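PDB 3FRN: flagellar protein FlgA from Thermotoga maritima, which probably acts in the periplasm as a chaperone for assembly of the P-ring of the flagellar basal body. Local coordinates for residues A[74-77]-A[78-82]; A[209-212]-A[213-216]; A[236-239]-A[240-243]. One frame throughout, in Å; residues are numbered along the deposited sequence.

Contact 1: A[74-77]-A[78-82]; sequences SLKN and AVFEE
K76 and F80 meet one turn apart on the helix 74-87, an i to i+4 pair on an alpha-helix in the HotDog-like domain of FlgA. The lysine lays its aliphatic chain over the phenyl ring: CE of K76 stands over the middle of one face, 4.2 Å from the centroid of the F80 ring, a CH-pi contact, while CG of K76 touches CD1 of F80 at 3.8 Å. The ammonium nitrogen lies near the same ring normal but farther off, so any cation-pi attraction is weak at best. Two torsions bring the chain there: CG of K76 is anti to the backbone N, chi1 -179°, and a bend at chi2, -134°, swings CE above the ring. Lysine suits this partly exposed place because its methylenes cover the aromatic carbons and leave the ammonium beyond the face. F92 adds a second aromatic ring to F80, nearly parallel to it.

Backbone hydrogen bonds from A78 N to S74 O, V79 N to L75 O, F80 N to K76 O and E81 N to N77 O fix the spacing of such pairs.

Elsewhere round the helix, L75 and V79 run side by side and point the same way, with CD1 of L75 against CG2 of V79 at 3.8 Å. Both are buried and apolar, as befits the face laid on the sheet: L126 of strand 121-127 touches both. A78 packs on I112 of strand 111-118. The same methyl of V79 also lies close to the backbone of the preceding turn, its CG2 3.4 Å from the carbonyl O of L75.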
loop_
_atom_site.group_PDB
_atom_site.type_symbol
_atom_site.label_atom_id
_atom_site.label_comp_id
_atom_site.label_asym_id
_atom_site.label_seq_id
_atom_site.Cartn_x
_atom_site.Cartn_y
_atom_site.Cartn_z
ATOM N N SER A 74 -13.351 -3.350 -21.275
ATOM C CA SER A 74 -13.570 -4.765 -21.030
ATOM C C SER A 74 -12.276 -5.539 -20.826
ATOM O O SER A 74 -12.191 -6.402 -19.954
ATOM C CB SER A 74 -14.369 -5.377 -22.179
ATOM O OG SER A 74 -13.668 -5.217 -23.399
ATOM N N LEU A 75 -11.276 -5.252 -21.647
ATOM C CA LEU A 75 -9.980 -5.896 -21.495
ATOM C C LEU A 75 -9.379 -5.524 -20.124
ATOM O O LEU A 75 -8.999 -6.403 -19.347
ATOM C CB LEU A 75 -9.040 -5.494 -22.633
ATOM C CG LEU A 75 -7.568 -5.852 -22.400
ATOM C CD1 LEU A 75 -7.392 -7.365 -22.365
ATOM C CD2 LEU A 75 -6.683 -5.228 -23.463
ATOM N N LYS A 76 -9.296 -4.224 -19.856
ATOM C CA LYS A 76 -8.874 -3.671 -18.568
ATOM C C LYS A 76 -9.539 -4.375 -17.389
ATOM O O LYS A 76 -8.854 -4.864 -16.494
ATOM C CB LYS A 76 -9.227 -2.182 -18.505
ATOM C CG LYS A 76 -8.807 -1.514 -17.215
ATOM C CD LYS A 76 -9.923 -0.657 -16.657
ATOM C CE LYS A 76 -9.556 -0.131 -15.290
ATOM N NZ LYS A 76 -10.410 1.032 -14.954
ATOM N N ASN A 77 -10.872 -4.411 -17.402
ATOM C CA ASN A 77 -11.653 -5.088 -16.373
ATOM C C ASN A 77 -11.211 -6.535 -16.197
ATOM O O ASN A 77 -10.990 -6.985 -15.077
ATOM C CB ASN A 77 -13.152 -5.049 -16.697
ATOM C CG ASN A 77 -13.814 -3.720 -16.342
ATOM O OD1 ASN A 77 -15.037 -3.641 -16.262
ATOM N ND2 ASN A 77 -13.019 -2.680 -16.132
ATOM N N ALA A 78 -11.065 -7.253 -17.307
ATOM C CA ALA A 78 -10.718 -8.671 -17.255
ATOM C C ALA A 78 -9.275 -8.879 -16.787
ATOM O O ALA A 78 -8.962 -9.859 -16.105
ATOM C CB ALA A 78 -10.961 -9.332 -18.605
ATOM N N VAL A 79 -8.413 -7.939 -17.146
ATOM C CA VAL A 79 -7.033 -7.919 -16.669
ATOM C C VAL A 79 -6.989 -7.608 -15.160
ATOM O O VAL A 79 -6.401 -8.374 -14.396
ATOM C CB VAL A 79 -6.146 -6.969 -17.527
ATOM C CG1 VAL A 79 -4.811 -6.634 -16.836
ATOM C CG2 VAL A 79 -5.895 -7.593 -18.893
ATOM N N PHE A 80 -7.652 -6.530 -14.737
ATOM C CA PHE A 80 -7.704 -6.134 -13.321
ATOM C C PHE A 80 -8.320 -7.188 -12.396
ATOM O O PHE A 80 -7.818 -7.417 -11.284
ATOM C CB PHE A 80 -8.427 -4.792 -13.148
ATOM C CG PHE A 80 -7.520 -3.583 -13.273
ATOM C CD1 PHE A 80 -6.843 -3.315 -14.461
ATOM C CD2 PHE A 80 -7.359 -2.710 -12.206
ATOM C CE1 PHE A 80 -6.012 -2.204 -14.582
ATOM C CE2 PHE A 80 -6.529 -1.597 -12.317
ATOM C CZ PHE A 80 -5.859 -1.343 -13.513
ATOM N N GLU A 81 -9.410 -7.813 -12.844
ATOM C CA GLU A 81 -9.998 -8.925 -12.105
ATOM C C GLU A 81 -8.976 -10.040 -11.885
ATOM O O GLU A 81 -8.888 -10.604 -10.793
ATOM C CB GLU A 81 -11.251 -9.464 -12.811
ATOM C CG GLU A 81 -12.512 -8.633 -12.573
ATOM C CD GLU A 81 -13.730 -9.162 -13.328
ATOM O OE1 GLU A 81 -13.573 -9.694 -14.454
ATOM O OE2 GLU A 81 -14.855 -9.041 -12.796
ATOM N N GLU A 82 -8.198 -10.332 -12.923
ATOM C CA GLU A 82 -7.177 -11.375 -12.882
ATOM C C GLU A 82 -5.992 -11.030 -11.976
ATOM O O GLU A 82 -5.542 -11.884 -11.202
ATOM C CB GLU A 82 -6.705 -11.719 -14.302
ATOM C CG GLU A 82 -5.722 -12.888 -14.408
ATOM C CD GLU A 82 -6.219 -14.161 -13.764
ATOM O OE1 GLU A 82 -7.416 -14.486 -13.934
ATOM O OE2 GLU A 82 -5.401 -14.838 -13.094
#

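Contact 2: A[209-212]-A[213-216]; sequences DVVK and GQVV
The carboxamide of Q214 reaches back to the chain before it, and its oxygen OE1 accepts from the backbone N of V211 over 2.8 Å. That N-H lies in the plane of the amide, and the bond is fairly straight at 162°. Around the same oxygen are carbon atoms: CA of V210 at 3.3 Å, and CG2 of V211, the methyl that also touches CB of Q214 at 3.7 Å. Glutamine has the length for this: CG is anti to the backbone N, chi1 -167°, and the chain stays extended beyond it, carrying the amide from one end of the turn to the N-H of V211. The peptide of V211 is flat too, and Q214 N meets its oxygen from above the carbonyl plane, V211 O to Q214 N being 3.2 Å.

These two bonds brace a type II beta turn from V211 to Q214. G213 takes its third position with a positive phi of 95°, where a CB would clash with the carbonyl O of K212; K212, at the second position, can send its long chain outward. With only a methyl in place of the Q214 carboxamide, an alanine here, the N-H of V211 would probably lose its side-chain acceptor and the entry to the turn be less firmly held.

Flanking the turn, V210 before it and V216 after it meet, CG1 of V210 to CG1 of V216 at 4.1 Å, two buried branched side chains crossing at about a right angle, and both also touch V233. D209 and V210 face G237 as a classic beta bulge, and the turn leads into strand 215-219, which pairs antiparallel with strand 229-233.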
loop_
_atom_site.group_PDB
_atom_site.type_symbol
_atom_site.label_atom_id
_atom_site.label_comp_id
_atom_site.label_asym_id
_atom_site.label_seq_id
_atom_site.Cartn_x
_atom_site.Cartn_y
_atom_site.Cartn_z
ATOM N N ASP A 209 -6.988 -2.660 29.902
ATOM C CA ASP A 209 -8.345 -2.522 30.439
ATOM C C ASP A 209 -8.332 -2.128 31.919
ATOM O O ASP A 209 -9.285 -1.539 32.423
ATOM C CB ASP A 209 -9.139 -3.805 30.204
ATOM C CG ASP A 209 -9.101 -4.254 28.749
ATOM O OD1 ASP A 209 -8.949 -3.396 27.860
ATOM O OD2 ASP A 209 -9.225 -5.466 28.491
ATOM N N VAL A 210 -7.251 -2.485 32.609
ATOM C CA VAL A 210 -6.935 -1.948 33.935
ATOM C C VAL A 210 -5.469 -1.510 33.991
ATOM O O VAL A 210 -4.604 -2.092 33.343
ATOM C CB VAL A 210 -7.212 -2.947 35.107
ATOM C CG1 VAL A 210 -8.688 -3.327 35.191
ATOM C CG2 VAL A 210 -6.329 -4.177 35.004
ATOM N N VAL A 211 -5.195 -0.469 34.764
ATOM C CA VAL A 211 -3.823 -0.017 34.929
ATOM C C VAL A 211 -3.319 -0.333 36.331
ATOM O O VAL A 211 -4.110 -0.520 37.260
ATOM C CB VAL A 211 -3.655 1.491 34.606
ATOM C CG1 VAL A 211 -4.026 1.772 33.156
ATOM C CG2 VAL A 211 -4.488 2.355 35.549
ATOM N N LYS A 212 -1.999 -0.410 36.466
ATOM C CA LYS A 212 -1.354 -0.605 37.755
ATOM C C LYS A 212 -1.778 0.517 38.702
ATOM O O LYS A 212 -1.638 1.698 38.374
ATOM C CB LYS A 212 0.165 -0.604 37.564
ATOM C CG LYS A 212 0.951 -1.057 38.765
ATOM C CD LYS A 212 2.439 -0.738 38.626
ATOM C CE LYS A 212 3.142 -0.911 39.980
ATOM N NZ LYS A 212 4.521 -0.320 39.996
ATOM N N GLY A 213 -2.325 0.145 39.859
ATOM C CA GLY A 213 -2.686 1.118 40.889
ATOM C C GLY A 213 -4.131 1.585 40.860
ATOM O O GLY A 213 -4.574 2.311 41.757
ATOM N N GLN A 214 -4.863 1.170 39.831
ATOM C CA GLN A 214 -6.272 1.533 39.652
ATOM C C GLN A 214 -7.166 0.835 40.681
ATOM O O GLN A 214 -6.887 -0.292 41.083
ATOM C CB GLN A 214 -6.715 1.152 38.239
ATOM C CG GLN A 214 -8.046 1.717 37.769
ATOM C CD GLN A 214 -8.413 1.202 36.384
ATOM O OE1 GLN A 214 -7.544 0.823 35.602
ATOM N NE2 GLN A 214 -9.707 1.180 36.080
ATOM N N VAL A 215 -8.227 1.514 41.114
ATOM C CA VAL A 215 -9.225 0.898 41.989
ATOM C C VAL A 215 -10.378 0.330 41.163
ATOM O O VAL A 215 -11.053 1.062 40.419
ATOM C CB VAL A 215 -9.769 1.886 43.049
ATOM C CG1 VAL A 215 -10.962 1.287 43.801
ATOM C CG2 VAL A 215 -8.675 2.247 44.035
ATOM N N VAL A 216 -10.586 -0.980 41.287
ATOM C CA VAL A 216 -11.710 -1.639 40.630
ATOM C C VAL A 216 -12.492 -2.485 41.635
ATOM O O VAL A 216 -11.919 -2.950 42.621
ATOM C CB VAL A 216 -11.262 -2.511 39.412
ATOM C CG1 VAL A 216 -11.000 -1.637 38.185
ATOM C CG2 VAL A 216 -10.048 -3.370 39.751
#

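Contact 3: A[236-239]-A[240-243]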
loop_
_atom_site.group_PDB
_atom_site.type_symbol
_atom_site.label_atom_id
_atom_site.label_comp_id
_atom_site.label_asym_id
_atom_site.label_seq_id
_atom_site.Cartn_x
_atom_site.Cartn_y
_atom_site.Cartn_z
ATOM N N ASN A 236 -0.568 -3.635 35.053
ATOM C CA ASN A 236 -1.489 -3.298 33.971
ATOM C C ASN A 236 -2.082 -4.593 33.422
ATOM O O ASN A 236 -1.461 -5.644 33.525
ATOM C CB ASN A 236 -0.765 -2.510 32.885
ATOM C CG ASN A 236 -0.360 -1.122 33.351
ATOM O OD1 ASN A 236 -1.006 -0.131 33.010
ATOM N ND2 ASN A 236 0.702 -1.045 34.150
ATOM N N GLY A 237 -3.294 -4.541 32.873
ATOM C CA GLY A 237 -3.946 -5.775 32.426
ATOM C C GLY A 237 -5.053 -5.626 31.402
ATOM O O GLY A 237 -5.712 -4.586 31.308
ATOM N N TYR A 238 -5.258 -6.683 30.625
ATOM C CA TYR A 238 -6.314 -6.694 29.612
ATOM C C TYR A 238 -7.388 -7.666 30.089
ATOM O O TYR A 238 -7.146 -8.407 31.038
ATOM C CB TYR A 238 -5.745 -7.118 28.237
ATOM C CG TYR A 238 -4.735 -6.134 27.646
ATOM C CD1 TYR A 238 -5.159 -5.028 26.918
ATOM C CD2 TYR A 238 -3.368 -6.307 27.826
ATOM C CE1 TYR A 238 -4.265 -4.121 26.388
ATOM C CE2 TYR A 238 -2.458 -5.400 27.301
ATOM C CZ TYR A 238 -2.915 -4.317 26.577
ATOM O OH TYR A 238 -2.026 -3.420 26.044
ATOM N N LEU A 239 -8.554 -7.653 29.490
ATOM C CA LEU A 239 -9.573 -8.650 29.721
ATOM C C LEU A 239 -9.061 -10.043 29.669
ATOM O O LEU A 239 -8.373 -10.362 28.780
ATOM C CB LEU A 239 -10.579 -8.525 28.617
ATOM C CG LEU A 239 -11.937 -8.105 29.104
ATOM C CD1 LEU A 239 -12.542 -9.322 29.808
ATOM C CD2 LEU A 239 -11.828 -6.866 30.015
ATOM N N GLY A 240 -9.443 -10.890 30.599
ATOM C CA GLY A 240 -9.062 -12.296 30.559
ATOM C C GLY A 240 -7.728 -12.552 31.188
ATOM O O GLY A 240 -7.380 -13.710 31.461
ATOM N N GLU A 241 -6.956 -11.489 31.414
ATOM C CA GLU A 241 -5.673 -11.692 32.063
ATOM C C GLU A 241 -5.868 -11.766 33.553
ATOM O O GLU A 241 -6.800 -11.159 34.096
ATOM C CB GLU A 241 -4.651 -10.616 31.690
ATOM C CG GLU A 241 -4.280 -10.670 30.202
ATOM C CD GLU A 241 -3.241 -9.648 29.807
ATOM O OE1 GLU A 241 -3.157 -8.593 30.477
ATOM O OE2 GLU A 241 -2.518 -9.906 28.817
ATOM N N THR A 242 -5.000 -12.542 34.192
ATOM C CA THR A 242 -4.938 -12.630 35.629
ATOM C C THR A 242 -3.890 -11.645 36.150
ATOM O O THR A 242 -2.694 -11.787 35.874
ATOM C CB THR A 242 -4.600 -14.065 36.081
ATOM O OG1 THR A 242 -5.592 -14.979 35.586
ATOM C CG2 THR A 242 -4.552 -14.145 37.592
ATOM N N VAL A 243 -4.358 -10.646 36.897
ATOM C CA VAL A 243 -3.500 -9.619 37.483
ATOM C C VAL A 243 -3.460 -9.742 39.015
ATOM O O VAL A 243 -4.493 -9.966 39.660
ATOM C CB VAL A 243 -3.973 -8.193 37.097
ATOM C CG1 VAL A 243 -3.005 -7.172 37.608
ATOM C CG2 VAL A 243 -4.071 -8.050 35.595
#
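Y238 and E241 close a type II beta turn at the entry to strand 242-246, in the C-terminal part of the chain, which belongs to the P-ring chaperone family. The backbone hydrogen bond from E241 N to Y238 O, 3.1 Å, closes the turn, and a side-chain bond reinforces it: OE1 of E241 takes the N-H of Y238 at 2.8 Å, from above the carboxylate plane. CG of E241 lies anti to the carbonyl carbon, chi1 -65°, and the extended chain beyond carries the carboxylate back across the turn; glutamate suits the place as an acceptor on a long arm.

Contact with the ring is edgewise. The side chains of Y238 and E241 run alongside each other with their planes 76° apart, and the carboxylate approaches CD2 at the ring edge. At the other end of the tyrosine, OH is hydrogen-bonded to the backbone O of D206.

Steric fit governs the glycines. G240 has a positive phi of 86°, where a CB would run into the carbonyl O of L239. At buried G237 a CB would collide with buried V243, whose CG2 rests 3.9 Å from CA of G237.

Contacts 2 and 3 are close relatives: each is a type II turn with glycine third, fastened by a long side chain that returns to the backbone N of the turn's first residue. The acceptor is a neutral amide in one and a carboxylate in the other. They adjoin, their centres about 10 Å apart, and D209 OD2 meets L239 N at 2.5 Å, a probable hydrogen bond; both lead into the same sheet. Contact 1 lies in the HotDog-like part, across the chain's centre from both, and relies on apolar and CH-pi packing along a helix. Each contact has two buried residues: L75 and V79, V210 and V216, G237 and V243.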